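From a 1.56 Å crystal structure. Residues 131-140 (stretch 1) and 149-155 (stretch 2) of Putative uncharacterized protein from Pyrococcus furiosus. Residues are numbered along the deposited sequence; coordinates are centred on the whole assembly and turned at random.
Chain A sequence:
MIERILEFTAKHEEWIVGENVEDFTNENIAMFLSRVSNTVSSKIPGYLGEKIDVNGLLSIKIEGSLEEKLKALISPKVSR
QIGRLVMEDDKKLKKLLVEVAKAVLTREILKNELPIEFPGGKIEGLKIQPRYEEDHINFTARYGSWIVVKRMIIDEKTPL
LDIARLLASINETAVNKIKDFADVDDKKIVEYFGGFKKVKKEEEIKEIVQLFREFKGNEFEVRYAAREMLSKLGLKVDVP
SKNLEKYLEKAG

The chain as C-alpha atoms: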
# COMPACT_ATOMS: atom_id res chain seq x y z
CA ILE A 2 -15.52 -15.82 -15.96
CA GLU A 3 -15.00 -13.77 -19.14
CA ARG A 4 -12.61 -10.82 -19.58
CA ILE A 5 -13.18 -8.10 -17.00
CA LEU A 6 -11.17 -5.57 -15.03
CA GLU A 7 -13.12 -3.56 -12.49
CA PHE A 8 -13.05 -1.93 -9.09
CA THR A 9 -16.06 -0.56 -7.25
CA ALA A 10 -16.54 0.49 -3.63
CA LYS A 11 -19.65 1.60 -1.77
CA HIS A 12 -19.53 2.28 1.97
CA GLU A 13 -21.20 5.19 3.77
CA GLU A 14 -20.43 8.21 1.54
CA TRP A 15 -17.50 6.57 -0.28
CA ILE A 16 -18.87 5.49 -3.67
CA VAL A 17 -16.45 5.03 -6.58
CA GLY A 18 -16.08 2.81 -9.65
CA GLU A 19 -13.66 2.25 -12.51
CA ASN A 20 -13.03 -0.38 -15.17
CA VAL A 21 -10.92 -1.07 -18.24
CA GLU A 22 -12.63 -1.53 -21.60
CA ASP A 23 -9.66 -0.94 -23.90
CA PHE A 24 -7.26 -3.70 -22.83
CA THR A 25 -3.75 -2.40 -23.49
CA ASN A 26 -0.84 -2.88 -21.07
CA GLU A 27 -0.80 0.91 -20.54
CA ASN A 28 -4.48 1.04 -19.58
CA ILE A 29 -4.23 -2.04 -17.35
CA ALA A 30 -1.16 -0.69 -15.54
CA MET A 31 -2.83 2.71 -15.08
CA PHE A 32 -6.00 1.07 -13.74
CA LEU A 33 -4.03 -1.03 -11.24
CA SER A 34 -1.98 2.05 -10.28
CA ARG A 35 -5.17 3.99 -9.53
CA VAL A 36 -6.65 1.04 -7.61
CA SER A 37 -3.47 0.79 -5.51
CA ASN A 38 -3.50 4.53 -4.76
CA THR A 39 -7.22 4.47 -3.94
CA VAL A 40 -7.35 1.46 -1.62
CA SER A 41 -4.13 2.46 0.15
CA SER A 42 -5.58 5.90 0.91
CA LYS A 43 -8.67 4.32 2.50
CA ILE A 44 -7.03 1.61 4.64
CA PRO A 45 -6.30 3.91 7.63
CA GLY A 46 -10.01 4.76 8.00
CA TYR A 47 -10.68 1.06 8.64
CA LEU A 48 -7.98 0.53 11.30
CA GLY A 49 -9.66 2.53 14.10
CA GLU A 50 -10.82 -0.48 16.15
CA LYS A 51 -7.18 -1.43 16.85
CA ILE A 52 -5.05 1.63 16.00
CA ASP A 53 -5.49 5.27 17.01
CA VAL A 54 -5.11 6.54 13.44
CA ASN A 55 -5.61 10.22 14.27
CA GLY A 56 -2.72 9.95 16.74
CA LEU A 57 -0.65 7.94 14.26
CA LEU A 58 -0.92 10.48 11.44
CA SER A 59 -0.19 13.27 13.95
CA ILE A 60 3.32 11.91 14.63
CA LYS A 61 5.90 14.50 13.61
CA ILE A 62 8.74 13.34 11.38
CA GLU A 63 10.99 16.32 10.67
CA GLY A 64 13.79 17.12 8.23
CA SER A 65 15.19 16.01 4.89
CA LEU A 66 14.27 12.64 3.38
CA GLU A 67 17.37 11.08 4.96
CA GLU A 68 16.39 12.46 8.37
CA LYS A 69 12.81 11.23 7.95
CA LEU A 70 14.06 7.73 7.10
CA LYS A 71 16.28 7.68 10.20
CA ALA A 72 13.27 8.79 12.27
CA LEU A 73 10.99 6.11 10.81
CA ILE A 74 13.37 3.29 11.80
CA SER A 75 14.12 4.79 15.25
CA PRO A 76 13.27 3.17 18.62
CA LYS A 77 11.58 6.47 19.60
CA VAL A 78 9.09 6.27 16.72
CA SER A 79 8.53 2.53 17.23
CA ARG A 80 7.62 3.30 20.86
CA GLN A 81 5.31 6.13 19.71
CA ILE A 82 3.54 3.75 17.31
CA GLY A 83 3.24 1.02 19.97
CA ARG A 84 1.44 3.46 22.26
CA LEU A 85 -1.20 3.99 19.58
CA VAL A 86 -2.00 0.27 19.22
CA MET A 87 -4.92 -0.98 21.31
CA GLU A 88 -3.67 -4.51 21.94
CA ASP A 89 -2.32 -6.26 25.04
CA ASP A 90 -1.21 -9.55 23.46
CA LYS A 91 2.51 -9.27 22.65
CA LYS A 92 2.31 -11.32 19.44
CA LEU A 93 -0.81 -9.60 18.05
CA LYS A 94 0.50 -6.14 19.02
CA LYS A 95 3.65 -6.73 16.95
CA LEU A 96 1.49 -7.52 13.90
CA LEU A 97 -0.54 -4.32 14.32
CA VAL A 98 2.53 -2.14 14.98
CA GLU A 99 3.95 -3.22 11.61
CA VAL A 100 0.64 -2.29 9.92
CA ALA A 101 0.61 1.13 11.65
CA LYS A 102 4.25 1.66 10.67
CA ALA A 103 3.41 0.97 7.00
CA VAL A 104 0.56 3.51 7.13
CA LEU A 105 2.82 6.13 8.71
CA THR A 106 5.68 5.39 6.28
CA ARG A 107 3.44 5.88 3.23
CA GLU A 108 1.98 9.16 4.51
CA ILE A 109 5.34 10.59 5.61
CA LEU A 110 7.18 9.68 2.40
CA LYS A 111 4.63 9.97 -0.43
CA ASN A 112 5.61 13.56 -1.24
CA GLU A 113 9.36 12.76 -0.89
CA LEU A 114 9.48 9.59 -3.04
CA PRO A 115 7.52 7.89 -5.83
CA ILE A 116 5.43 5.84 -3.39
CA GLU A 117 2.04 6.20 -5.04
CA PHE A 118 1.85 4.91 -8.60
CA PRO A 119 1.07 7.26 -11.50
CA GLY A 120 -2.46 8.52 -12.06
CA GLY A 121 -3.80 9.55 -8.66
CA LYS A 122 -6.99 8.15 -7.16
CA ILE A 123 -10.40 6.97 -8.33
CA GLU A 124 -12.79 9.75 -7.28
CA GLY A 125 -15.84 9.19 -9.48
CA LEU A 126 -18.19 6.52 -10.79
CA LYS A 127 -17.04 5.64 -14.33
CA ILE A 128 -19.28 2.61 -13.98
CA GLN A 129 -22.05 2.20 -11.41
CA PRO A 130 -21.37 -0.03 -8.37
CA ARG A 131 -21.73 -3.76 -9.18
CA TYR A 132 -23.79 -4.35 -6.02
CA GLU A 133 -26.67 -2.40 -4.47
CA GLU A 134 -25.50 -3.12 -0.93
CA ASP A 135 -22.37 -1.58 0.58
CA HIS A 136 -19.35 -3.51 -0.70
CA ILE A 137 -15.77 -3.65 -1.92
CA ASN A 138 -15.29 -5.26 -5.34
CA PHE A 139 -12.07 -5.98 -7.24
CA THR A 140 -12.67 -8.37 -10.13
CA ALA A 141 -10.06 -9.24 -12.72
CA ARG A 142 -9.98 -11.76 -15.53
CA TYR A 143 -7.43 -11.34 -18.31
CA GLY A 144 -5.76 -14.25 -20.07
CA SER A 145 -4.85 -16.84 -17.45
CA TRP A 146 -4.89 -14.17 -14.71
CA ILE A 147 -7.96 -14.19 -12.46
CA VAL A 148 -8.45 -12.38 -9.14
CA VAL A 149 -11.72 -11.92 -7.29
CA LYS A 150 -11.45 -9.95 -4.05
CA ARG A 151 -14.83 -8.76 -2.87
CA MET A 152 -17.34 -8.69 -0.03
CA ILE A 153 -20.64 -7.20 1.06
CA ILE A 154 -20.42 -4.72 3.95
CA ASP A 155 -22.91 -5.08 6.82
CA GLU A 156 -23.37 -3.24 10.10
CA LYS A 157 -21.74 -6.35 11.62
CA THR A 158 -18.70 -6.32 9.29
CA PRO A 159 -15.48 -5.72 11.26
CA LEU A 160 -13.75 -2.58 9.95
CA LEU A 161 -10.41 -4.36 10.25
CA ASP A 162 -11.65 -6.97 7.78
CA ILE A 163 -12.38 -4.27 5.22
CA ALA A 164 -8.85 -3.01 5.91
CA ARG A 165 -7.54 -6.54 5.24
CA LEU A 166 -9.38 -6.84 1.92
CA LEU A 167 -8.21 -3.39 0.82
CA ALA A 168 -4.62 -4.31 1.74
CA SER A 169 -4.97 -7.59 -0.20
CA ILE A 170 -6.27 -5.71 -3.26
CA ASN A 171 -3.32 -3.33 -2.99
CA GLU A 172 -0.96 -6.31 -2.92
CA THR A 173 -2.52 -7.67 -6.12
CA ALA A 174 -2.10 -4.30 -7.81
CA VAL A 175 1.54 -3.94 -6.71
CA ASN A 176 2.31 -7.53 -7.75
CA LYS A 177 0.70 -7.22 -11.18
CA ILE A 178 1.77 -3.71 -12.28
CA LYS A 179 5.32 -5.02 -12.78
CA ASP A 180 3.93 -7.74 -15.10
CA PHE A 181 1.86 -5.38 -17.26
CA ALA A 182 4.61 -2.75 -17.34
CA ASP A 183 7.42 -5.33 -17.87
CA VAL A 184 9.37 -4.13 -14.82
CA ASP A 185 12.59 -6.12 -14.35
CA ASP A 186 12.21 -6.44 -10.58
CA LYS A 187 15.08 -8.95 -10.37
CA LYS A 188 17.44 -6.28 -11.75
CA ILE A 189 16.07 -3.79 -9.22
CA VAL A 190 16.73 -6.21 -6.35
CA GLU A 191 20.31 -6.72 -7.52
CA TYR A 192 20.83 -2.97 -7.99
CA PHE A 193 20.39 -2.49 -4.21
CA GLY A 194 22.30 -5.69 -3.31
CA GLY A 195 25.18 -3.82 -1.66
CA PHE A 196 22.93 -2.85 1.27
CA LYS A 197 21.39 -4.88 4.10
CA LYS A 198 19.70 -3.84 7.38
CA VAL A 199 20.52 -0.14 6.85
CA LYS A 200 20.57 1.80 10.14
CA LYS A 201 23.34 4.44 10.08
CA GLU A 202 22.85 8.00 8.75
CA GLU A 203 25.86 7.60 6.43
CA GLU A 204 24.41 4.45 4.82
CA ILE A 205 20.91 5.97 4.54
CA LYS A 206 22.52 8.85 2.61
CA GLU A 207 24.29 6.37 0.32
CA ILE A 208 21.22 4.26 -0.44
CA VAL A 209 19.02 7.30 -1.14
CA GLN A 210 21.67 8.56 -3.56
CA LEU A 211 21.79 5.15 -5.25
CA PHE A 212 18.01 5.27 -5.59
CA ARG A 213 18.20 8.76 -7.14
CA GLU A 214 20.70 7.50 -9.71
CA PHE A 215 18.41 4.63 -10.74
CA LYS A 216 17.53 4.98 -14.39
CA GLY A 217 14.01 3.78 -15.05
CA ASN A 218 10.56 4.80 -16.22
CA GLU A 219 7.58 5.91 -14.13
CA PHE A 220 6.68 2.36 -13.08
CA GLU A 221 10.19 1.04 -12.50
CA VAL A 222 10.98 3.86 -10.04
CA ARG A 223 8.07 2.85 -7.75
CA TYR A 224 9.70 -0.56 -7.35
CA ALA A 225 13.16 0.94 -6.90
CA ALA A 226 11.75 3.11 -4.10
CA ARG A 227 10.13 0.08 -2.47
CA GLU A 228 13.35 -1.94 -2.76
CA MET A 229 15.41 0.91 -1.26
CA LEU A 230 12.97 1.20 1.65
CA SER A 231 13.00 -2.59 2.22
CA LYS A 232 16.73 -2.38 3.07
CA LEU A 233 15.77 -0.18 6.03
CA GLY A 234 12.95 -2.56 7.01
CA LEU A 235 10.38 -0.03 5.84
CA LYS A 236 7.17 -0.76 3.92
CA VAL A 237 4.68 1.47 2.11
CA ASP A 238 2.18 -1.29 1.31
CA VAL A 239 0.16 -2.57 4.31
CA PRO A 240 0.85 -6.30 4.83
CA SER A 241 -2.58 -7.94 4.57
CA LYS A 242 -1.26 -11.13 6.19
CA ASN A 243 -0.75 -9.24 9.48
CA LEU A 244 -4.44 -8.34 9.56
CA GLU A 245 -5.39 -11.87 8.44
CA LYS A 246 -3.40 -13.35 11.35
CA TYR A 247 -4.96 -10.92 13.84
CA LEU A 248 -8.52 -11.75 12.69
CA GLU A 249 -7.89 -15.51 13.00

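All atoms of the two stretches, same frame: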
# COMPACT_ATOMS: atom_id res chain seq x y z
N ARG A 131 -21.26 -2.44 -8.75
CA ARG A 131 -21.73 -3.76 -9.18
C ARG A 131 -22.82 -4.33 -8.26
O ARG A 131 -23.62 -5.17 -8.68
CB ARG A 131 -20.54 -4.72 -9.32
CG ARG A 131 -20.86 -6.13 -9.86
CD ARG A 131 -21.65 -6.10 -11.18
NE ARG A 131 -20.86 -5.62 -12.31
CZ ARG A 131 -20.23 -6.40 -13.19
NH1 ARG A 131 -20.29 -7.72 -13.08
NH2 ARG A 131 -19.54 -5.86 -14.18
N TYR A 132 -22.84 -3.87 -7.01
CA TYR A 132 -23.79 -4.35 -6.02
C TYR A 132 -24.55 -3.19 -5.40
O TYR A 132 -24.01 -2.10 -5.23
CB TYR A 132 -23.08 -5.16 -4.93
CG TYR A 132 -22.29 -6.33 -5.48
CD1 TYR A 132 -22.90 -7.57 -5.68
CD2 TYR A 132 -20.94 -6.20 -5.81
CE1 TYR A 132 -22.19 -8.65 -6.19
CE2 TYR A 132 -20.22 -7.27 -6.32
CZ TYR A 132 -20.85 -8.49 -6.51
OH TYR A 132 -20.14 -9.56 -7.01
N GLU A 133 -25.82 -3.43 -5.07
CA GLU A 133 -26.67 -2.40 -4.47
C GLU A 133 -26.32 -2.16 -3.01
O GLU A 133 -26.40 -1.04 -2.52
CB GLU A 133 -28.15 -2.78 -4.60
CG GLU A 133 -28.66 -2.77 -6.04
CD GLU A 133 -30.16 -2.92 -6.13
OE1 GLU A 133 -30.63 -3.87 -6.79
OE2 GLU A 133 -30.88 -2.09 -5.53
N GLU A 134 -25.94 -3.23 -2.31
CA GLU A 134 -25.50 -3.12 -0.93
C GLU A 134 -24.09 -2.55 -0.86
O GLU A 134 -23.35 -2.60 -1.85
CB GLU A 134 -25.56 -4.48 -0.22
CG GLU A 134 -25.08 -5.66 -1.05
CD GLU A 134 -26.17 -6.26 -1.92
OE1 GLU A 134 -27.24 -6.62 -1.38
OE2 GLU A 134 -25.95 -6.39 -3.14
N ASP A 135 -23.74 -2.00 0.30
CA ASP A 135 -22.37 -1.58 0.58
C ASP A 135 -21.43 -2.75 0.32
O ASP A 135 -21.75 -3.90 0.63
CB ASP A 135 -22.24 -1.10 2.03
CG ASP A 135 -22.76 0.32 2.24
OD1 ASP A 135 -23.25 0.95 1.27
OD2 ASP A 135 -22.68 0.80 3.39
N HIS A 136 -20.27 -2.46 -0.26
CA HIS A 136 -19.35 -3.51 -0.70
C HIS A 136 -17.99 -2.96 -1.10
O HIS A 136 -17.82 -1.76 -1.32
CB HIS A 136 -19.93 -4.25 -1.91
CG HIS A 136 -19.96 -3.42 -3.15
ND1 HIS A 136 -20.97 -2.52 -3.42
CD2 HIS A 136 -19.08 -3.31 -4.18
CE1 HIS A 136 -20.73 -1.91 -4.57
NE2 HIS A 136 -19.59 -2.37 -5.05
N ILE A 137 -17.02 -3.87 -1.20
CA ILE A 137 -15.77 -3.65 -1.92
C ILE A 137 -15.73 -4.71 -3.01
O ILE A 137 -16.02 -5.88 -2.75
CB ILE A 137 -14.54 -3.82 -1.00
CG1 ILE A 137 -14.68 -3.02 0.31
CG2 ILE A 137 -13.24 -3.49 -1.76
CD1 ILE A 137 -14.71 -1.51 0.15
N ASN A 138 -15.36 -4.32 -4.22
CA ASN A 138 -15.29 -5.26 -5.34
C ASN A 138 -14.10 -5.02 -6.27
O ASN A 138 -14.07 -4.02 -7.00
CB ASN A 138 -16.62 -5.25 -6.12
CG ASN A 138 -16.51 -5.92 -7.48
OD1 ASN A 138 -15.88 -6.97 -7.63
ND2 ASN A 138 -17.12 -5.30 -8.49
N PHE A 139 -13.13 -5.93 -6.23
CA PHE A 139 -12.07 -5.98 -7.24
C PHE A 139 -12.21 -7.29 -8.00
O PHE A 139 -12.05 -8.37 -7.43
CB PHE A 139 -10.67 -5.89 -6.60
CG PHE A 139 -9.54 -5.93 -7.61
CD1 PHE A 139 -9.05 -4.75 -8.15
CD2 PHE A 139 -8.97 -7.14 -8.01
CE1 PHE A 139 -8.02 -4.76 -9.08
CE2 PHE A 139 -7.93 -7.17 -8.94
CZ PHE A 139 -7.45 -5.97 -9.48
N THR A 140 -12.50 -7.19 -9.29
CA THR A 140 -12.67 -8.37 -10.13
C THR A 140 -11.81 -8.23 -11.36
O THR A 140 -11.89 -7.23 -12.08
CB THR A 140 -14.16 -8.57 -10.51
OG1 THR A 140 -14.93 -8.80 -9.33
CG2 THR A 140 -14.33 -9.77 -11.44
N VAL A 149 -10.44 -12.42 -7.78
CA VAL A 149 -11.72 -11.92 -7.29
C VAL A 149 -11.56 -11.65 -5.80
O VAL A 149 -11.40 -12.57 -5.01
CB VAL A 149 -12.87 -12.91 -7.57
CG1 VAL A 149 -14.15 -12.44 -6.91
CG2 VAL A 149 -13.07 -13.08 -9.07
N LYS A 150 -11.58 -10.37 -5.44
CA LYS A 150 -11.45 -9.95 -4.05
C LYS A 150 -12.58 -9.00 -3.73
O LYS A 150 -12.53 -7.80 -4.05
CB LYS A 150 -10.07 -9.33 -3.80
CG LYS A 150 -8.94 -10.36 -3.81
CD LYS A 150 -7.55 -9.75 -3.64
CE LYS A 150 -6.49 -10.86 -3.60
NZ LYS A 150 -5.12 -10.35 -3.32
N ARG A 151 -13.64 -9.55 -3.14
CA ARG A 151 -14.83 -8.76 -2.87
C ARG A 151 -15.59 -9.23 -1.64
O ARG A 151 -15.43 -10.37 -1.19
CB ARG A 151 -15.75 -8.74 -4.11
CG ARG A 151 -16.28 -10.09 -4.53
CD ARG A 151 -16.87 -10.05 -5.93
NE ARG A 151 -17.29 -11.38 -6.36
CZ ARG A 151 -17.44 -11.76 -7.63
NH1 ARG A 151 -17.17 -10.91 -8.63
NH2 ARG A 151 -17.83 -12.99 -7.91
N MET A 152 -16.39 -8.33 -1.09
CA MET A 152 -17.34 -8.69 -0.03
C MET A 152 -18.41 -7.63 0.15
O MET A 152 -18.21 -6.46 -0.17
CB MET A 152 -16.63 -8.97 1.30
CG MET A 152 -16.03 -7.76 1.96
SD MET A 152 -15.16 -8.20 3.47
CE MET A 152 -14.28 -6.68 3.71
N ILE A 153 -19.56 -8.07 0.65
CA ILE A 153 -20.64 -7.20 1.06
C ILE A 153 -20.31 -6.64 2.44
O ILE A 153 -19.77 -7.35 3.29
CB ILE A 153 -21.98 -7.98 1.11
CG1 ILE A 153 -22.29 -8.67 -0.23
CG2 ILE A 153 -23.14 -7.09 1.59
CD1 ILE A 153 -22.22 -7.77 -1.47
N ILE A 154 -20.63 -5.36 2.66
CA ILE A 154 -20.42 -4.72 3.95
C ILE A 154 -21.74 -4.57 4.71
O ILE A 154 -22.69 -3.95 4.21
CB ILE A 154 -19.70 -3.35 3.81
CG1 ILE A 154 -18.32 -3.52 3.18
CG2 ILE A 154 -19.58 -2.66 5.17
CD1 ILE A 154 -17.64 -2.23 2.76
N ASP A 155 -21.78 -5.16 5.90
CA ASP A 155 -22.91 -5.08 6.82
C ASP A 155 -22.57 -4.17 7.99
O ASP A 155 -21.43 -3.71 8.14
CB ASP A 155 -23.23 -6.47 7.39
CG ASP A 155 -24.02 -7.34 6.44
OD1 ASP A 155 -24.67 -6.81 5.51
OD2 ASP A 155 -24.00 -8.57 6.63
O HOH W 1 -23.05 -1.10 5.73

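The two stretches are held together chiefly by backbone hydrogen bonds between antiparallel neighbouring strands, whose axes approach to 4.7 Å. Ile137 and Met152 form a reciprocal pair, with Ile137 N donating to Met152 O and Met152 N to Ile137 O, both at 3.0 Å. Two residues on, Phe139 N reaches Lys150 O and Lys150 N reaches Phe139 O, each at 2.9 Å. A further backbone bond runs from Ile154 N to Asp135 O, 2.7 Å and almost linear. Between these hydrogen bonds lie the non-hydrogen-bonded pairs His136 with Ile153 and Asn138 with Arg151; Thr140 with Val149 follows beyond Phe139 and Lys150. At the first two, CA-H groups approach carbonyls already engaged by amides: His136 CA lies 3.2 Å from Met152 O, and Arg151 CA 3.1 Å from Ile137 O.

Side-chain polar contacts are fewer. Thr140 OG1 donates to Asn138 OD1 (2.7 Å) within its own strand, and also accepts a weak hydrogen bond from Arg151 NH1 (3.2 Å), its angle of 128° far from linear. Tyr132 OH sits over one face of the Arg151 guanidinium, 3.4 Å from Arg151 NE, but the angle is too poor for a hydrogen bond. The His136 side chain starts on the sheet face shared with Asn138 and Arg151, but its end leads off from the second stretch, and His136 ND1 donates to Glu134 O (2.9 Å), tying the strand to the preceding loop. A water bridges Asp135 OD2 and Ile154 O, donating to both at 3.0 and 3.3 Å from its oxygen.

Apolar packing surrounds this framework. Ile153 places CD1 over one face of the Tyr132 ring, 4.3 Å from Tyr132 CG, while its CG2 meets the aliphatic Glu134 CG at 3.6 Å. On the sheet face carrying Ile137, Phe139, Lys150 and Met152, Ile137 CG1 packs against CD1 of the buried Ile154 at 3.9 Å. Together the contacts bury 673 Å², summed over both stretches.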